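Local coordinates for UTP-glucose-1-phosphate uridylyltransferase 2 (Trypanosoma brucei, PDB 3GUE), which probably catalyses the formation of UDP-glucose and diphosphate from UTP and alpha-D-glucose 1-phosphate, at residues L16-A21 / C184-P189; E251-G256 / V367-F372; V277-A282 / D290-I295. All coordinates share one frame; numbering follows the deposited sequence.

How the interactions relate
All three contacts touch the bound UDP-glucose. Interaction 1 lies at the uracil end, which it reaches through P188, and interactions 2 and 3 lie at the glucose end: G256 and F372 are beside its O4' and O6', and E280 takes its O2' and O3' hydroxyls. The centre of interaction 1 is about 33 Å from that of interaction 2 and about 29 Å from that of interaction 3. The latter two are neighbours, with centres about 14 Å apart, and are joined directly: Q293 NE2 lies 2.7 Å from K254 O and S281 OG lies 3.2 Å from G256 N, both probable hydrogen bonds. Segments 251-256 and 277-282 thus approach the sugar as linked walls.

Interaction 1 (L16-A21 / C184-P189); sequences LEKMQA and CEWVPP. With UPG (uridine-5'-diphosphate-glucose), chain C.
K18 and M19 of segment 16-21 meet E185 and W186 of segment 184-189 through one salt bridge, one bridging water and the rim of the indole. The charged pair is K18 NZ to E185 OE1, 3.1 Å long, in which the ammonium sits well above the carboxylate plane, 60° out of it. With CG anti to the backbone N (chi1 -176°) and the rest of the chain extended, K18 stretches away from its helix and meets the glutamate at about a right angle. The other carboxylate oxygen, E185 OE2, accepts from the backbone N of Y178, which ties down the acidic end. A water takes a second bond from K18 NZ at 2.7 Å and lies equally close to E185 O, so it can link the lysine to the backbone of E185 as well.

The packing part combines a carbonyl and apolar atoms round the benzo edge of W186. K18 O lies in the ring plane, 3.6 Å from CH2, while the aliphatic K18 CG packs 3.8 Å from CZ2 as the two side chains run antiparallel alongside each other. M19 adds a looser apolar contact, its CG 4.3 Å from W186 CZ3. R164 makes a cation-pi contact with the same indole.

Farther along, P188 CB comes within 3.3 Å of O4 of the uracil. The contact sets helix 10-21 beside short strand 186-187, with M19 also packed on I29 and F32 of helix 26-40 and, together with W186, on P166 of strand 165-169.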
loop_
_atom_site.group_PDB
_atom_site.type_symbol
_atom_site.label_atom_id
_atom_site.label_comp_id
_atom_site.label_asym_id
_atom_site.label_seq_id
_atom_site.Cartn_x
_atom_site.Cartn_y
_atom_site.Cartn_z
ATOM N N LEU A 16 -24.884 -9.549 8.104
ATOM C CA LEU A 16 -25.648 -8.289 8.147
ATOM C C LEU A 16 -25.836 -7.851 9.572
ATOM O O LEU A 16 -25.552 -6.695 9.915
ATOM C CB LEU A 16 -27.007 -8.444 7.441
ATOM C CG LEU A 16 -27.952 -7.240 7.364
ATOM C CD1 LEU A 16 -28.938 -7.485 6.257
ATOM C CD2 LEU A 16 -28.710 -7.012 8.696
ATOM N N GLU A 17 -26.302 -8.791 10.405
ATOM C CA GLU A 17 -26.649 -8.521 11.782
ATOM C C GLU A 17 -25.424 -8.213 12.603
ATOM O O GLU A 17 -25.456 -7.304 13.417
ATOM C CB GLU A 17 -27.458 -9.688 12.390
ATOM C CG GLU A 17 -28.923 -9.728 11.947
ATOM C CD GLU A 17 -29.724 -10.948 12.442
ATOM O OE1 GLU A 17 -29.153 -11.915 12.992
ATOM O OE2 GLU A 17 -30.962 -10.923 12.264
ATOM N N LYS A 18 -24.338 -8.960 12.377
ATOM C CA LYS A 18 -23.071 -8.715 13.063
ATOM C C LYS A 18 -22.487 -7.338 12.704
ATOM O O LYS A 18 -21.888 -6.679 13.562
ATOM C CB LYS A 18 -22.055 -9.813 12.712
ATOM C CG LYS A 18 -20.721 -9.720 13.453
ATOM C CD LYS A 18 -19.825 -10.927 13.179
ATOM C CE LYS A 18 -18.758 -11.106 14.283
ATOM N NZ LYS A 18 -18.060 -12.416 14.057
ATOM N N MET A 19 -22.628 -6.924 11.439
ATOM C CA MET A 19 -22.147 -5.602 10.998
ATOM C C MET A 19 -22.960 -4.462 11.611
ATOM O O MET A 19 -22.406 -3.490 12.150
ATOM C CB MET A 19 -22.120 -5.493 9.467
ATOM C CG MET A 19 -21.034 -6.366 8.821
ATOM S SD MET A 19 -21.094 -6.515 7.034
ATOM C CE MET A 19 -20.134 -5.117 6.528
ATOM N N GLN A 20 -24.270 -4.587 11.535
ATOM C CA GLN A 20 -25.166 -3.630 12.167
ATOM C C GLN A 20 -24.942 -3.551 13.697
ATOM O O GLN A 20 -25.045 -2.473 14.289
ATOM C CB GLN A 20 -26.618 -3.977 11.846
ATOM C CG GLN A 20 -27.035 -3.742 10.409
ATOM C CD GLN A 20 -28.524 -4.001 10.196
ATOM O OE1 GLN A 20 -29.193 -4.580 11.047
ATOM N NE2 GLN A 20 -29.041 -3.585 9.055
ATOM N N ALA A 21 -24.618 -4.680 14.337
ATOM C CA ALA A 21 -24.353 -4.693 15.797
ATOM C C ALA A 21 -23.092 -3.913 16.173
ATOM O O ALA A 21 -22.955 -3.455 17.304
ATOM C CB ALA A 21 -24.250 -6.118 16.319
ATOM N N CYS A 184 -9.752 -10.535 15.880
ATOM C CA CYS A 184 -9.404 -11.298 14.681
ATOM C C CYS A 184 -10.589 -11.639 13.777
ATOM O O CYS A 184 -10.358 -12.146 12.673
ATOM C CB CYS A 184 -8.684 -12.605 15.040
ATOM S SG CYS A 184 -7.054 -12.369 15.796
ATOM N N GLU A 185 -11.827 -11.376 14.238
ATOM C CA GLU A 185 -13.071 -11.675 13.489
ATOM C C GLU A 185 -13.384 -10.652 12.365
ATOM O O GLU A 185 -14.332 -10.834 11.581
ATOM C CB GLU A 185 -14.268 -11.769 14.446
ATOM C CG GLU A 185 -14.192 -12.908 15.503
ATOM C CD GLU A 185 -15.298 -12.858 16.566
ATOM O OE1 GLU A 185 -16.190 -11.969 16.523
ATOM O OE2 GLU A 185 -15.264 -13.720 17.464
ATOM N N TRP A 186 -12.588 -9.585 12.310
ATOM C CA TRP A 186 -12.855 -8.420 11.473
ATOM C C TRP A 186 -11.635 -8.035 10.649
ATOM O O TRP A 186 -10.520 -8.209 11.131
ATOM C CB TRP A 186 -13.175 -7.220 12.368
ATOM C CG TRP A 186 -14.420 -7.381 13.093
ATOM C CD1 TRP A 186 -14.584 -7.920 14.344
ATOM C CD2 TRP A 186 -15.718 -7.011 12.633
ATOM N NE1 TRP A 186 -15.912 -7.896 14.687
ATOM C CE2 TRP A 186 -16.632 -7.345 13.660
ATOM C CE3 TRP A 186 -16.199 -6.422 11.450
ATOM C CZ2 TRP A 186 -18.003 -7.125 13.541
ATOM C CZ3 TRP A 186 -17.558 -6.204 11.322
ATOM C CH2 TRP A 186 -18.454 -6.536 12.385
ATOM N N VAL A 187 -11.858 -7.481 9.453
ATOM C CA VAL A 187 -10.795 -6.774 8.671
ATOM C C VAL A 187 -11.314 -5.521 7.978
ATOM O O VAL A 187 -12.439 -5.536 7.507
ATOM C CB VAL A 187 -10.174 -7.626 7.549
ATOM C CG1 VAL A 187 -9.097 -8.512 8.095
ATOM C CG2 VAL A 187 -11.237 -8.419 6.792
ATOM N N PRO A 188 -10.462 -4.466 7.862
ATOM C CA PRO A 188 -10.793 -3.316 7.000
ATOM C C PRO A 188 -10.927 -3.859 5.570
ATOM O O PRO A 188 -10.139 -4.735 5.193
ATOM C CB PRO A 188 -9.557 -2.400 7.123
ATOM C CG PRO A 188 -8.448 -3.293 7.610
ATOM C CD PRO A 188 -9.145 -4.294 8.504
ATOM N N PRO A 189 -11.909 -3.364 4.789
ATOM C CA PRO A 189 -12.192 -4.006 3.491
ATOM C C PRO A 189 -11.293 -3.603 2.287
ATOM O O PRO A 189 -11.737 -3.694 1.136
ATOM C CB PRO A 189 -13.638 -3.605 3.237
ATOM C CG PRO A 189 -13.828 -2.307 3.956
ATOM C CD PRO A 189 -12.817 -2.222 5.061
HETATM N N1 UPG C . -4.692 0.058 3.783
HETATM C C2 UPG C . -5.817 0.752 4.272
HETATM N N3 UPG C . -6.999 0.042 4.388
HETATM C C4 UPG C . -7.117 -1.285 4.050
HETATM C C5 UPG C . -6.009 -1.977 3.544
HETATM C C6 UPG C . -4.793 -1.317 3.403
HETATM O O2 UPG C . -5.814 1.940 4.630
HETATM O O4 UPG C . -8.222 -1.822 4.211
HETATM C C1C UPG C . -3.387 0.781 3.633
HETATM C C2C UPG C . -2.093 0.161 4.168
HETATM O O2C UPG C . -1.954 0.404 5.574
HETATM C C3C UPG C . -1.069 0.966 3.372
HETATM C C4C UPG C . -1.736 1.090 2.012
HETATM O O4C UPG C . -3.161 0.892 2.216
HETATM O O3C UPG C . -0.966 2.272 3.937
HETATM C C5C UPG C . -1.244 -0.017 1.023
HETATM O O5C UPG C . -1.642 -1.314 1.378
HETATM P PA UPG C . -0.635 -2.565 1.222
HETATM O O1A UPG C . 0.644 -2.104 1.831
HETATM O O2A UPG C . -1.246 -3.818 1.682
HETATM O O3A UPG C . -0.411 -2.609 -0.408
HETATM P PB UPG C . -1.285 -3.436 -1.504
HETATM O O1B UPG C . -2.705 -3.099 -1.306
HETATM O O2B UPG C . -0.863 -4.871 -1.557
HETATM O O3B UPG C . -0.671 -2.786 -2.837
HETATM C "C1'" UPG C . -0.905 -1.354 -3.102
HETATM C "C2'" UPG C . -1.648 -1.215 -4.423
HETATM C "C3'" UPG C . -0.805 -1.888 -5.499
HETATM C "C4'" UPG C . 0.556 -1.177 -5.581
HETATM C "C5'" UPG C . 1.264 -1.211 -4.203
HETATM C "C6'" UPG C . 2.433 -0.261 -4.185
HETATM O "O2'" UPG C . -2.941 -1.846 -4.365
HETATM O "O3'" UPG C . -1.514 -1.867 -6.725
HETATM O "O4'" UPG C . 1.381 -1.788 -6.562
HETATM O "O5'" UPG C . 0.405 -0.753 -3.122
HETATM O "O6'" UPG C . 3.279 -0.579 -3.077
HETATM O O HOH W 1 -16.563 -12.285 11.802
#

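Interaction 2 (E251-G256 / V367-F372). With UPG (uridine-5'-diphosphate-glucose), chain C.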
loop_
_atom_site.group_PDB
_atom_site.type_symbol
_atom_site.label_atom_id
_atom_site.label_comp_id
_atom_site.label_asym_id
_atom_site.label_seq_id
_atom_site.Cartn_x
_atom_site.Cartn_y
_atom_site.Cartn_z
ATOM N N GLU A 251 13.007 -5.779 -10.341
ATOM C CA GLU A 251 13.012 -7.109 -9.743
ATOM C C GLU A 251 12.459 -7.121 -8.297
ATOM O O GLU A 251 11.890 -8.126 -7.857
ATOM C CB GLU A 251 14.426 -7.681 -9.794
ATOM C CG GLU A 251 14.493 -9.170 -10.050
ATOM C CD GLU A 251 15.842 -9.768 -9.680
ATOM O OE1 GLU A 251 16.893 -9.172 -10.025
ATOM O OE2 GLU A 251 15.849 -10.846 -9.038
ATOM N N SER A 252 12.599 -6.001 -7.579
ATOM C CA SER A 252 12.021 -5.862 -6.235
ATOM C C SER A 252 10.476 -5.712 -6.188
ATOM O O SER A 252 9.870 -5.818 -5.123
ATOM C CB SER A 252 12.699 -4.704 -5.486
ATOM O OG SER A 252 12.381 -3.457 -6.070
ATOM N N ASP A 253 9.818 -5.463 -7.320
ATOM C CA ASP A 253 8.350 -5.239 -7.278
ATOM C C ASP A 253 7.647 -6.582 -7.458
ATOM O O ASP A 253 7.383 -7.005 -8.591
ATOM C CB ASP A 253 7.864 -4.217 -8.321
ATOM C CG ASP A 253 8.597 -2.865 -8.233
ATOM O OD1 ASP A 253 8.678 -2.273 -7.131
ATOM O OD2 ASP A 253 9.084 -2.397 -9.279
ATOM N N LYS A 254 7.336 -7.240 -6.340
ATOM C CA LYS A 254 6.807 -8.620 -6.367
ATOM C C LYS A 254 5.379 -8.720 -5.824
ATOM O O LYS A 254 4.595 -9.628 -6.204
ATOM C CB LYS A 254 7.701 -9.519 -5.544
ATOM C CG LYS A 254 9.054 -9.759 -6.174
ATOM C CD LYS A 254 9.899 -10.657 -5.310
ATOM C CE LYS A 254 11.266 -10.880 -5.941
ATOM N NZ LYS A 254 11.214 -11.188 -7.426
ATOM N N LYS A 255 5.080 -7.801 -4.910
ATOM C CA LYS A 255 3.777 -7.716 -4.250
ATOM C C LYS A 255 3.139 -6.331 -4.468
ATOM O O LYS A 255 3.735 -5.296 -4.180
ATOM C CB LYS A 255 3.926 -8.025 -2.731
ATOM C CG LYS A 255 4.357 -9.500 -2.444
ATOM C CD LYS A 255 4.565 -9.743 -0.926
ATOM C CE LYS A 255 3.245 -9.841 -0.130
ATOM N NZ LYS A 255 3.491 -9.762 1.379
ATOM N N GLY A 256 1.923 -6.346 -4.999
ATOM C CA GLY A 256 1.155 -5.148 -5.286
ATOM C C GLY A 256 0.397 -5.423 -6.568
ATOM O O GLY A 256 -0.062 -6.538 -6.789
ATOM N N VAL A 367 6.327 7.507 -13.699
ATOM C CA VAL A 367 7.022 8.502 -12.886
ATOM C C VAL A 367 8.386 7.926 -12.488
ATOM O O VAL A 367 8.589 6.693 -12.541
ATOM C CB VAL A 367 6.171 9.015 -11.653
ATOM C CG1 VAL A 367 4.820 9.590 -12.115
ATOM C CG2 VAL A 367 5.985 7.922 -10.541
ATOM N N PRO A 368 9.356 8.808 -12.171
ATOM C CA PRO A 368 10.642 8.301 -11.720
ATOM C C PRO A 368 10.526 7.461 -10.419
ATOM O O PRO A 368 9.668 7.713 -9.575
ATOM C CB PRO A 368 11.459 9.572 -11.467
ATOM C CG PRO A 368 10.751 10.651 -12.238
ATOM C CD PRO A 368 9.316 10.283 -12.210
ATOM N N ARG A 369 11.388 6.457 -10.291
ATOM C CA ARG A 369 11.427 5.640 -9.089
ATOM C C ARG A 369 11.558 6.453 -7.807
ATOM O O ARG A 369 11.217 5.952 -6.760
ATOM C CB ARG A 369 12.565 4.605 -9.163
ATOM C CG ARG A 369 12.487 3.536 -8.081
ATOM C CD ARG A 369 11.950 2.232 -8.636
ATOM N NE ARG A 369 11.585 1.276 -7.589
ATOM C CZ ARG A 369 10.591 0.388 -7.708
ATOM N NH1 ARG A 369 9.846 0.373 -8.804
ATOM N NH2 ARG A 369 10.300 -0.437 -6.717
ATOM N N GLU A 370 12.026 7.705 -7.845
ATOM C CA GLU A 370 12.228 8.388 -6.563
ATOM C C GLU A 370 10.899 8.766 -5.868
ATOM O O GLU A 370 10.890 9.198 -4.717
ATOM C CB GLU A 370 13.259 9.536 -6.655
ATOM C CG GLU A 370 14.603 9.131 -7.337
ATOM C CD GLU A 370 15.483 8.183 -6.511
ATOM O OE1 GLU A 370 15.991 8.636 -5.463
ATOM O OE2 GLU A 370 15.696 7.005 -6.926
ATOM N N ARG A 371 9.778 8.526 -6.546
ATOM C CA ARG A 371 8.455 8.718 -5.930
ATOM C C ARG A 371 7.833 7.477 -5.290
ATOM O O ARG A 371 6.664 7.507 -4.887
ATOM C CB ARG A 371 7.468 9.296 -6.949
ATOM C CG ARG A 371 7.899 10.631 -7.493
ATOM C CD ARG A 371 6.800 11.304 -8.232
ATOM N NE ARG A 371 7.300 12.549 -8.798
ATOM C CZ ARG A 371 6.587 13.379 -9.559
ATOM N NH1 ARG A 371 5.327 13.105 -9.869
ATOM N NH2 ARG A 371 7.161 14.476 -10.033
ATOM N N PHE A 372 8.596 6.391 -5.218
ATOM C CA PHE A 372 8.073 5.087 -4.824
ATOM C C PHE A 372 9.182 4.302 -4.073
ATOM O O PHE A 372 10.109 3.821 -4.692
ATOM C CB PHE A 372 7.579 4.337 -6.089
ATOM C CG PHE A 372 6.970 2.970 -5.824
ATOM C CD1 PHE A 372 5.863 2.825 -4.986
ATOM C CD2 PHE A 372 7.469 1.838 -6.467
ATOM C CE1 PHE A 372 5.300 1.576 -4.757
ATOM C CE2 PHE A 372 6.902 0.578 -6.253
ATOM C CZ PHE A 372 5.812 0.443 -5.402
HETATM N N1 UPG C . -4.692 0.058 3.783
HETATM C C2 UPG C . -5.817 0.752 4.272
HETATM N N3 UPG C . -6.999 0.042 4.388
HETATM C C4 UPG C . -7.117 -1.285 4.050
HETATM C C5 UPG C . -6.009 -1.977 3.544
HETATM C C6 UPG C . -4.793 -1.317 3.403
HETATM O O2 UPG C . -5.814 1.940 4.630
HETATM O O4 UPG C . -8.222 -1.822 4.211
HETATM C C1C UPG C . -3.387 0.781 3.633
HETATM C C2C UPG C . -2.093 0.161 4.168
HETATM O O2C UPG C . -1.954 0.404 5.574
HETATM C C3C UPG C . -1.069 0.966 3.372
HETATM C C4C UPG C . -1.736 1.090 2.012
HETATM O O4C UPG C . -3.161 0.892 2.216
HETATM O O3C UPG C . -0.966 2.272 3.937
HETATM C C5C UPG C . -1.244 -0.017 1.023
HETATM O O5C UPG C . -1.642 -1.314 1.378
HETATM P PA UPG C . -0.635 -2.565 1.222
HETATM O O1A UPG C . 0.644 -2.104 1.831
HETATM O O2A UPG C . -1.246 -3.818 1.682
HETATM O O3A UPG C . -0.411 -2.609 -0.408
HETATM P PB UPG C . -1.285 -3.436 -1.504
HETATM O O1B UPG C . -2.705 -3.099 -1.306
HETATM O O2B UPG C . -0.863 -4.871 -1.557
HETATM O O3B UPG C . -0.671 -2.786 -2.837
HETATM C "C1'" UPG C . -0.905 -1.354 -3.102
HETATM C "C2'" UPG C . -1.648 -1.215 -4.423
HETATM C "C3'" UPG C . -0.805 -1.888 -5.499
HETATM C "C4'" UPG C . 0.556 -1.177 -5.581
HETATM C "C5'" UPG C . 1.264 -1.211 -4.203
HETATM C "C6'" UPG C . 2.433 -0.261 -4.185
HETATM O "O2'" UPG C . -2.941 -1.846 -4.365
HETATM O "O3'" UPG C . -1.514 -1.867 -6.725
HETATM O "O4'" UPG C . 1.381 -1.788 -6.562
HETATM O "O5'" UPG C . 0.405 -0.753 -3.122
HETATM O "O6'" UPG C . 3.279 -0.579 -3.077
HETATM O O HOH W 2 11.535 -1.855 -4.223
#
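D253 and F372 have the closest CA atoms across the contact, still 10.6 Å apart, so two irregular backbones are bridged by side chains, with segment 367-372 turning through a short 3-10 stretch. The bridge is a two-pronged salt bridge between D253 and R369, which reach for each other from opposite directions. R369 NH2 points almost straight at D253 OD1, with an N-H...O angle of 167°; the modelled separation of 2.5 Å is very short, and its exact value is doubtful. R369 NH1 donates to the syn lone pair of D253 OD2 at 2.9 Å, at a more bent angle (132°), OD2 lying out of the guanidinium plane; the carboxylate and guanidinium planes are 39° apart. A bend at chi2 of R369 swings the guanidinium over to the aspartate. D253 OD2 also accepts from T250 N, a second-shell bond that holds the carboxylate in place.

A water lies 2.6 Å from S252 OG and accepts from R369 NH2 at 3.1 Å, linking the arginine to a serine whose hydroxyl is also bonded to T250 OG1. F372 presents its edge to one guanidinium face of R369, CD2 standing 3.4 Å above the plane and offset toward the rim of the group. Another part of that ring edge meets D253 OD1, at 3.5 Å from CE2, and CE1 lies 3.4 Å from O6' of the glucose. One aromatic ring thus touches the ion pair and the glucose of the bound UDP-glucose together, while G256 passes beside the sugar's O4'.

The buried pair packs against the adjacent strands 242-248 and 300-309: R369 and F372 both touch C247, D253 and F372 touch F301, and V367 is backbone-bonded to V246.

Interaction 3 (V277-A282 / D290-I295). With UPG (uridine-5'-diphosphate-glucose), chain C; SO4 (sulfate ion), chain G.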
loop_
_atom_site.group_PDB
_atom_site.type_symbol
_atom_site.label_atom_id
_atom_site.label_comp_id
_atom_site.label_asym_id
_atom_site.label_seq_id
_atom_site.Cartn_x
_atom_site.Cartn_y
_atom_site.Cartn_z
ATOM N N VAL A 277 -6.910 -2.405 -16.730
ATOM C CA VAL A 277 -7.216 -3.246 -15.581
ATOM C C VAL A 277 -6.022 -3.256 -14.626
ATOM O O VAL A 277 -4.864 -3.173 -15.044
ATOM C CB VAL A 277 -7.677 -4.728 -15.933
ATOM C CG1 VAL A 277 -8.405 -4.824 -17.291
ATOM C CG2 VAL A 277 -6.521 -5.717 -15.870
ATOM N N LEU A 278 -6.317 -3.347 -13.341
ATOM C CA LEU A 278 -5.286 -3.481 -12.328
ATOM C C LEU A 278 -5.353 -4.923 -11.850
ATOM O O LEU A 278 -6.426 -5.415 -11.462
ATOM C CB LEU A 278 -5.525 -2.474 -11.200
ATOM C CG LEU A 278 -4.643 -2.477 -9.946
ATOM C CD1 LEU A 278 -3.223 -2.066 -10.272
ATOM C CD2 LEU A 278 -5.266 -1.490 -8.901
ATOM N N ARG A 279 -4.259 -5.659 -11.983
ATOM C CA ARG A 279 -4.230 -6.997 -11.387
ATOM C C ARG A 279 -3.348 -7.008 -10.133
ATOM O O ARG A 279 -2.116 -6.901 -10.235
ATOM C CB ARG A 279 -3.781 -8.052 -12.364
ATOM C CG ARG A 279 -3.884 -9.456 -11.770
ATOM C CD ARG A 279 -3.596 -10.539 -12.732
ATOM N NE ARG A 279 -2.287 -10.442 -13.381
ATOM C CZ ARG A 279 -1.818 -11.364 -14.208
ATOM N NH1 ARG A 279 -2.546 -12.445 -14.452
ATOM N NH2 ARG A 279 -0.630 -11.213 -14.788
ATOM N N GLU A 280 -4.001 -7.110 -8.968
ATOM C CA GLU A 280 -3.322 -7.200 -7.661
ATOM C C GLU A 280 -2.782 -8.604 -7.409
ATOM O O GLU A 280 -3.200 -9.556 -8.061
ATOM C CB GLU A 280 -4.272 -6.830 -6.537
ATOM C CG GLU A 280 -4.757 -5.373 -6.530
ATOM C CD GLU A 280 -3.662 -4.381 -6.191
ATOM O OE1 GLU A 280 -3.248 -4.266 -5.020
ATOM O OE2 GLU A 280 -3.234 -3.694 -7.104
ATOM N N SER A 281 -1.872 -8.729 -6.448
ATOM C CA SER A 281 -1.399 -10.044 -5.989
ATOM C C SER A 281 -2.540 -11.024 -5.667
ATOM O O SER A 281 -2.507 -12.191 -6.081
ATOM C CB SER A 281 -0.521 -9.868 -4.751
ATOM O OG SER A 281 0.750 -9.373 -5.095
ATOM N N ALA A 282 -3.531 -10.538 -4.926
ATOM C CA ALA A 282 -4.684 -11.332 -4.512
ATOM C C ALA A 282 -5.624 -11.739 -5.663
ATOM O O ALA A 282 -6.513 -12.578 -5.479
ATOM C CB ALA A 282 -5.459 -10.586 -3.460
ATOM N N ASP A 290 4.155 -17.005 -12.366
ATOM C CA ASP A 290 5.289 -16.778 -13.257
ATOM C C ASP A 290 5.061 -15.592 -14.202
ATOM O O ASP A 290 5.891 -14.680 -14.270
ATOM C CB ASP A 290 5.682 -18.077 -14.006
ATOM C CG ASP A 290 6.307 -19.118 -13.080
ATOM O OD1 ASP A 290 6.617 -18.755 -11.923
ATOM O OD2 ASP A 290 6.502 -20.293 -13.497
ATOM N N SER A 291 3.923 -15.581 -14.892
ATOM C CA SER A 291 3.472 -14.409 -15.656
ATOM C C SER A 291 3.341 -13.145 -14.780
ATOM O O SER A 291 3.927 -12.102 -15.091
ATOM C CB SER A 291 2.144 -14.717 -16.360
ATOM O OG SER A 291 2.261 -15.808 -17.255
ATOM N N PHE A 292 2.592 -13.227 -13.675
ATOM C CA PHE A 292 2.423 -12.048 -12.815
ATOM C C PHE A 292 3.783 -11.436 -12.477
ATOM O O PHE A 292 3.881 -10.211 -12.328
ATOM C CB PHE A 292 1.621 -12.372 -11.537
ATOM C CG PHE A 292 1.396 -11.179 -10.616
ATOM C CD1 PHE A 292 0.232 -10.430 -10.710
ATOM C CD2 PHE A 292 2.342 -10.842 -9.623
ATOM C CE1 PHE A 292 0.009 -9.337 -9.873
ATOM C CE2 PHE A 292 2.130 -9.773 -8.761
ATOM C CZ PHE A 292 0.956 -9.004 -8.882
ATOM N N GLN A 293 4.811 -12.294 -12.389
ATOM C CA GLN A 293 6.183 -11.910 -11.953
ATOM C C GLN A 293 7.182 -11.707 -13.098
ATOM O O GLN A 293 8.365 -11.459 -12.872
ATOM C CB GLN A 293 6.747 -12.893 -10.912
ATOM C CG GLN A 293 5.955 -12.981 -9.604
ATOM C CD GLN A 293 6.127 -11.760 -8.708
ATOM O OE1 GLN A 293 6.901 -10.845 -9.004
ATOM N NE2 GLN A 293 5.442 -11.772 -7.577
ATOM N N ASN A 294 6.693 -11.790 -14.326
ATOM C CA ASN A 294 7.469 -11.399 -15.497
ATOM C C ASN A 294 7.500 -9.859 -15.581
ATOM O O ASN A 294 6.552 -9.257 -16.061
ATOM C CB ASN A 294 6.823 -12.021 -16.740
ATOM C CG ASN A 294 7.666 -11.876 -17.979
ATOM O OD1 ASN A 294 8.447 -10.938 -18.108
ATOM N ND2 ASN A 294 7.507 -12.813 -18.915
ATOM N N ILE A 295 8.577 -9.226 -15.102
ATOM C CA ILE A 295 8.617 -7.756 -15.004
ATOM C C ILE A 295 8.792 -7.086 -16.374
ATOM O O ILE A 295 8.548 -5.874 -16.515
ATOM C CB ILE A 295 9.697 -7.238 -14.015
ATOM C CG1 ILE A 295 11.122 -7.507 -14.557
ATOM C CG2 ILE A 295 9.470 -7.807 -12.590
ATOM C CD1 ILE A 295 12.207 -6.805 -13.761
HETATM N N1 UPG C . -4.692 0.058 3.783
HETATM C C2 UPG C . -5.817 0.752 4.272
HETATM N N3 UPG C . -6.999 0.042 4.388
HETATM C C4 UPG C . -7.117 -1.285 4.050
HETATM C C5 UPG C . -6.009 -1.977 3.544
HETATM C C6 UPG C . -4.793 -1.317 3.403
HETATM O O2 UPG C . -5.814 1.940 4.630
HETATM O O4 UPG C . -8.222 -1.822 4.211
HETATM C C1C UPG C . -3.387 0.781 3.633
HETATM C C2C UPG C . -2.093 0.161 4.168
HETATM O O2C UPG C . -1.954 0.404 5.574
HETATM C C3C UPG C . -1.069 0.966 3.372
HETATM C C4C UPG C . -1.736 1.090 2.012
HETATM O O4C UPG C . -3.161 0.892 2.216
HETATM O O3C UPG C . -0.966 2.272 3.937
HETATM C C5C UPG C . -1.244 -0.017 1.023
HETATM O O5C UPG C . -1.642 -1.314 1.378
HETATM P PA UPG C . -0.635 -2.565 1.222
HETATM O O1A UPG C . 0.644 -2.104 1.831
HETATM O O2A UPG C . -1.246 -3.818 1.682
HETATM O O3A UPG C . -0.411 -2.609 -0.408
HETATM P PB UPG C . -1.285 -3.436 -1.504
HETATM O O1B UPG C . -2.705 -3.099 -1.306
HETATM O O2B UPG C . -0.863 -4.871 -1.557
HETATM O O3B UPG C . -0.671 -2.786 -2.837
HETATM C "C1'" UPG C . -0.905 -1.354 -3.102
HETATM C "C2'" UPG C . -1.648 -1.215 -4.423
HETATM C "C3'" UPG C . -0.805 -1.888 -5.499
HETATM C "C4'" UPG C . 0.556 -1.177 -5.581
HETATM C "C5'" UPG C . 1.264 -1.211 -4.203
HETATM C "C6'" UPG C . 2.433 -0.261 -4.185
HETATM O "O2'" UPG C . -2.941 -1.846 -4.365
HETATM O "O3'" UPG C . -1.514 -1.867 -6.725
HETATM O "O4'" UPG C . 1.381 -1.788 -6.562
HETATM O "O5'" UPG C . 0.405 -0.753 -3.122
HETATM O "O6'" UPG C . 3.279 -0.579 -3.077
HETATM S S SO4 G . 4.922 -15.534 -19.671
HETATM O O1 SO4 G . 4.789 -16.998 -19.636
HETATM O O2 SO4 G . 5.517 -15.135 -20.949
HETATM O O3 SO4 G . 3.598 -14.926 -19.517
HETATM O O4 SO4 G . 5.747 -15.120 -18.538
#
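F292 packs its ring against the backbone of R279, E280 and S281. The closest approach is F292 CE1 to R279 O, 3.3 Å and in the ring plane; E280 O lies 3.7 Å from the same carbon. F292 CZ meets S281 N at 3.7 Å, with S281 OG close by. A trans chi1 (-179°) places the ring against R279 and S281.

The side chain of R279 lies alongside the phenylalanine. Its NE stands at the ring edge, 3.7 Å from F292 CD1, while one guanidinium face lies over F292 CB, and the two planes are 54° apart. The guanidinium is fixed by its salt bridge to E49, with further bonds to H258 and the carbonyl of I47. R249 makes a cation-pi contact with F292, and the H258 ring also packs against it.

On the far side of the strand, E280 receives the glucose hydroxyls O2' and O3', on OE1 and OE2 respectively, both modelled at a very short 2.5 Å, so the lengths are uncertain. At the outer end, S291 OG and N294 ND2, together with K297, bind a sulfate probably taken from the crystallisation liquor.

The two segments thus meet by packing, without a hydrogen bond between them; their fit rests on shape and on the outside bonds of R279, while on the other side of the strand two sugar hydroxyls donate to the one carboxylate of E280.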